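Local coordinates for protein carboxyvinyl-carboxyphosphonate phosphorylmutase (Bacillus anthracis, PDB 4IQD) that belongs to the phosphoenolpyruvate phosphomutase family of TIM-barrel proteins and carries bound pyruvic acid, at residues T98-V111 against Q148-L160. Numbering follows the deposited sequence.
Sequences TGFGGVLNVARTAV and QKIKAIKEVAPSL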
loop_
_atom_site.group_PDB
_atom_site.type_symbol
_atom_site.label_atom_id
_atom_site.label_comp_id
_atom_site.label_asym_id
_atom_site.label_seq_id
_atom_site.Cartn_x
_atom_site.Cartn_y
_atom_site.Cartn_z
ATOM N N THR A 98 -2.447 21.474 4.787
ATOM C CA THR A 98 -2.230 22.807 5.335
ATOM C C THR A 98 -1.188 22.819 6.456
ATOM O O THR A 98 -1.021 23.823 7.146
ATOM C CB THR A 98 -3.541 23.416 5.858
ATOM O OG1 THR A 98 -3.947 22.731 7.047
ATOM C CG2 THR A 98 -4.637 23.294 4.811
ATOM N N GLY A 99 -0.490 21.701 6.634
ATOM C CA GLY A 99 0.550 21.609 7.642
ATOM C C GLY A 99 0.090 20.919 8.908
ATOM O O GLY A 99 0.818 20.876 9.899
ATOM N N PHE A 100 -1.129 20.386 8.867
ATOM C CA PHE A 100 -1.696 19.608 9.965
ATOM C C PHE A 100 -1.774 20.395 11.264
ATOM O O PHE A 100 -1.384 19.908 12.321
ATOM C CB PHE A 100 -0.915 18.309 10.170
ATOM C CG PHE A 100 -0.662 17.556 8.899
ATOM C CD1 PHE A 100 -1.644 16.750 8.349
ATOM C CD2 PHE A 100 0.556 17.660 8.248
ATOM C CE1 PHE A 100 -1.420 16.061 7.175
ATOM C CE2 PHE A 100 0.789 16.974 7.075
ATOM C CZ PHE A 100 -0.201 16.173 6.536
ATOM N N GLY A 101 -2.289 21.615 11.175
ATOM C CA GLY A 101 -2.456 22.449 12.347
ATOM C C GLY A 101 -1.932 23.852 12.132
ATOM O O GLY A 101 -1.992 24.387 11.026
ATOM N N GLY A 102 -1.413 24.448 13.199
ATOM C CA GLY A 102 -0.951 25.819 13.158
ATOM C C GLY A 102 0.503 25.965 12.765
ATOM O O GLY A 102 1.125 25.025 12.270
ATOM N N VAL A 103 1.035 27.162 12.993
ATOM C CA VAL A 103 2.416 27.484 12.663
ATOM C C VAL A 103 3.368 26.494 13.307
ATOM O O VAL A 103 4.339 26.067 12.690
ATOM C CB VAL A 103 2.766 28.932 13.090
ATOM C CG1 VAL A 103 4.138 29.006 13.744
ATOM C CG2 VAL A 103 2.690 29.867 11.894
ATOM N N LEU A 104 3.066 26.107 14.539
ATOM C CA LEU A 104 3.913 25.172 15.262
ATOM C C LEU A 104 3.799 23.765 14.694
ATOM O O LEU A 104 4.797 23.066 14.566
ATOM C CB LEU A 104 3.575 25.191 16.748
ATOM C CG LEU A 104 3.751 26.573 17.370
ATOM C CD1 LEU A 104 3.343 26.554 18.824
ATOM C CD2 LEU A 104 5.187 27.059 17.211
ATOM N N ASN A 105 2.583 23.356 14.354
ATOM C CA ASN A 105 2.370 22.074 13.700
ATOM C C ASN A 105 3.056 22.019 12.345
ATOM O O ASN A 105 3.663 21.012 11.986
ATOM C CB ASN A 105 0.879 21.801 13.532
ATOM C CG ASN A 105 0.165 21.662 14.855
ATOM O OD1 ASN A 105 -0.673 22.486 15.208
ATOM N ND2 ASN A 105 0.497 20.615 15.598
ATOM N N VAL A 106 2.951 23.112 11.599
ATOM C CA VAL A 106 3.609 23.230 10.305
ATOM C C VAL A 106 5.111 23.106 10.488
ATOM O O VAL A 106 5.802 22.492 9.675
ATOM C CB VAL A 106 3.284 24.578 9.641
ATOM C CG1 VAL A 106 4.201 24.836 8.463
ATOM C CG2 VAL A 106 1.837 24.610 9.205
ATOM N N ALA A 107 5.606 23.677 11.579
ATOM C CA ALA A 107 7.025 23.621 11.904
ATOM C C ALA A 107 7.500 22.191 12.154
ATOM O O ALA A 107 8.586 21.813 11.725
ATOM C CB ALA A 107 7.325 24.498 13.110
ATOM N N ARG A 108 6.687 21.404 12.854
ATOM C CA ARG A 108 7.042 20.020 13.162
ATOM C C ARG A 108 6.904 19.123 11.936
ATOM O O ARG A 108 7.713 18.221 11.717
ATOM C CB ARG A 108 6.194 19.477 14.318
ATOM C CG ARG A 108 6.059 17.961 14.327
ATOM C CD ARG A 108 6.346 17.364 15.694
ATOM N NE ARG A 108 6.380 15.904 15.649
ATOM C CZ ARG A 108 5.509 15.112 16.266
ATOM N NH1 ARG A 108 5.623 13.794 16.163
ATOM N NH2 ARG A 108 4.528 15.632 16.992
ATOM N N THR A 109 5.868 19.376 11.144
ATOM C CA THR A 109 5.667 18.656 9.898
ATOM C C THR A 109 6.893 18.813 9.007
ATOM O O THR A 109 7.357 17.851 8.400
ATOM C CB THR A 109 4.411 19.159 9.165
ATOM O OG1 THR A 109 3.252 18.836 9.941
ATOM C CG2 THR A 109 4.289 18.511 7.797
ATOM N N ALA A 110 7.430 20.030 8.964
ATOM C CA ALA A 110 8.610 20.331 8.163
ATOM C C ALA A 110 9.823 19.525 8.609
ATOM O O ALA A 110 10.585 19.035 7.780
ATOM C CB ALA A 110 8.919 21.822 8.206
ATOM N N VAL A 111 10.004 19.390 9.917
ATOM C CA VAL A 111 11.133 18.633 10.442
ATOM C C VAL A 111 10.991 17.159 10.107
ATOM O O VAL A 111 11.949 16.516 9.684
ATOM C CB VAL A 111 11.249 18.767 11.965
ATOM C CG1 VAL A 111 12.480 18.032 12.463
ATOM C CG2 VAL A 111 11.307 20.223 12.363
ATOM N N GLN A 148 2.530 33.168 6.819
ATOM C CA GLN A 148 3.204 32.843 8.065
ATOM C C GLN A 148 3.639 31.382 8.104
ATOM O O GLN A 148 4.736 31.065 8.561
ATOM C CB GLN A 148 2.296 33.157 9.245
ATOM C CG GLN A 148 2.009 34.631 9.396
ATOM C CD GLN A 148 0.992 34.905 10.472
ATOM O OE1 GLN A 148 0.090 34.102 10.707
ATOM N NE2 GLN A 148 1.132 36.041 11.142
ATOM N N LYS A 149 2.779 30.494 7.617
ATOM C CA LYS A 149 3.100 29.075 7.566
ATOM C C LYS A 149 4.315 28.800 6.684
ATOM O O LYS A 149 5.163 27.978 7.024
ATOM C CB LYS A 149 1.903 28.264 7.075
ATOM C CG LYS A 149 0.803 28.112 8.104
ATOM C CD LYS A 149 -0.224 27.084 7.668
ATOM C CE LYS A 149 -1.128 26.694 8.823
ATOM N NZ LYS A 149 -2.061 25.591 8.465
ATOM N N ILE A 150 4.392 29.489 5.551
ATOM C CA ILE A 150 5.520 29.340 4.644
ATOM C C ILE A 150 6.795 29.834 5.315
ATOM O O ILE A 150 7.843 29.193 5.232
ATOM C CB ILE A 150 5.275 30.097 3.327
ATOM C CG1 ILE A 150 4.098 29.469 2.576
ATOM C CG2 ILE A 150 6.517 30.091 2.461
ATOM C CD1 ILE A 150 3.692 30.210 1.324
ATOM N N LYS A 151 6.688 30.968 6.000
ATOM C CA LYS A 151 7.805 31.532 6.750
ATOM C C LYS A 151 8.266 30.581 7.841
ATOM O O LYS A 151 9.458 30.493 8.132
ATOM C CB LYS A 151 7.410 32.874 7.370
ATOM C CG LYS A 151 7.208 33.992 6.362
ATOM C CD LYS A 151 6.393 35.138 6.944
ATOM C CE LYS A 151 7.112 35.838 8.083
ATOM N NZ LYS A 151 6.337 37.027 8.551
ATOM N N ALA A 152 7.313 29.877 8.444
ATOM C CA ALA A 152 7.624 28.869 9.450
ATOM C C ALA A 152 8.480 27.755 8.855
ATOM O O ALA A 152 9.442 27.295 9.471
ATOM C CB ALA A 152 6.351 28.301 10.039
ATOM N N ILE A 153 8.129 27.326 7.649
ATOM C CA ILE A 153 8.899 26.300 6.963
ATOM C C ILE A 153 10.302 26.787 6.618
ATOM O O ILE A 153 11.282 26.128 6.958
ATOM C CB ILE A 153 8.187 25.815 5.694
ATOM C CG1 ILE A 153 6.825 25.224 6.052
ATOM C CG2 ILE A 153 9.029 24.782 4.980
ATOM C CD1 ILE A 153 6.047 24.722 4.864
ATOM N N LYS A 154 10.396 27.942 5.961
ATOM C CA LYS A 154 11.689 28.526 5.603
ATOM C C LYS A 154 12.584 28.693 6.821
ATOM O O LYS A 154 13.806 28.621 6.724
ATOM C CB LYS A 154 11.516 29.896 4.938
ATOM C CG LYS A 154 10.893 29.877 3.554
ATOM C CD LYS A 154 11.606 28.913 2.617
ATOM C CE LYS A 154 13.072 29.258 2.415
ATOM N NZ LYS A 154 13.765 28.182 1.644
ATOM N N GLU A 155 11.961 28.926 7.968
ATOM C CA GLU A 155 12.698 29.123 9.204
ATOM C C GLU A 155 13.297 27.826 9.737
ATOM O O GLU A 155 14.491 27.754 10.022
ATOM C CB GLU A 155 11.798 29.748 10.264
ATOM C CG GLU A 155 12.498 29.949 11.589
ATOM C CD GLU A 155 13.803 30.702 11.437
ATOM O OE1 GLU A 155 13.815 31.724 10.719
ATOM O OE2 GLU A 155 14.816 30.267 12.028
ATOM N N VAL A 156 12.463 26.802 9.870
ATOM C CA VAL A 156 12.887 25.563 10.510
ATOM C C VAL A 156 13.566 24.611 9.529
ATOM O O VAL A 156 14.465 23.860 9.905
ATOM C CB VAL A 156 11.702 24.852 11.198
ATOM C CG1 VAL A 156 12.177 23.623 11.939
ATOM C CG2 VAL A 156 11.014 25.796 12.161
ATOM N N ALA A 157 13.148 24.658 8.270
ATOM C CA ALA A 157 13.655 23.728 7.265
ATOM C C ALA A 157 14.023 24.421 5.959
ATOM O O ALA A 157 13.299 24.303 4.970
ATOM C CB ALA A 157 12.626 22.640 7.006
ATOM N N PRO A 158 15.158 25.135 5.941
ATOM C CA PRO A 158 15.550 25.893 4.747
ATOM C C PRO A 158 15.978 24.986 3.601
ATOM O O PRO A 158 16.129 25.453 2.475
ATOM C CB PRO A 158 16.747 26.723 5.232
ATOM C CG PRO A 158 16.696 26.661 6.731
ATOM C CD PRO A 158 16.111 25.325 7.044
ATOM N N SER A 159 16.170 23.702 3.887
ATOM C CA SER A 159 16.607 22.748 2.876
ATOM C C SER A 159 15.418 22.127 2.154
ATOM O O SER A 159 15.578 21.238 1.326
ATOM C CB SER A 159 17.461 21.653 3.517
ATOM O OG SER A 159 16.796 21.075 4.627
ATOM N N LEU A 160 14.224 22.612 2.473
ATOM C CA LEU A 160 12.994 22.051 1.931
ATOM C C LEU A 160 12.421 22.919 0.813
ATOM O O LEU A 160 12.112 24.091 1.021
ATOM C CB LEU A 160 11.963 21.893 3.047
ATOM C CG LEU A 160 11.080 20.648 3.022
ATOM C CD1 LEU A 160 11.924 19.383 2.937
ATOM C CD2 LEU A 160 10.206 20.619 4.261
#
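Lys-149 reaches from helix 143-156 into the loop before helix 103-115, where its ammonium group meets backbone carbonyls. NZ donates to Gly-101 O at 2.8 Å, nearly in line with the C=O bond (178°); its approach to Thr-98 O is implausibly short and its geometry doubtful. The lysine chain runs out straight from CG, which carries NZ past the start of helix 103-115. On the way its methylenes cross Val-106 at about a right angle, CD lying 3.6 Å from Val-106 CG2. At the N-cap, Asn-105 OD1 receives the Gly-102 N-H (2.9 Å) through an in-plane lone pair.

Apolar packing continues where the axes of 103-111 and 148-156 come within 8.7 Å, crossing at -39°. With chi1 167°, Val-106 splits its methyls, CG2 going to the lysine chain and CG1 to Ile-153 CG1 (3.6 Å). Ala-152 CB lies 4.0 Å from Val-103 O, beside the CG1 methyls of Val-103 and Val-106. Ala-107 CB touches Val-156 CG2, and Val-111 CG2 lies 3.5 Å from Val-156 CG1. Ala-110 CB faces Ala-157 CB at 4.0 Å and also Leu-160 CD2.

These successive outer barrel helices follow strands 92-95 and 120-124. Their spacing is consistent with the alanines and beta-branched side chains of this apolar seam, closed at the loop end by the Lys-149 bond to Gly-101 O.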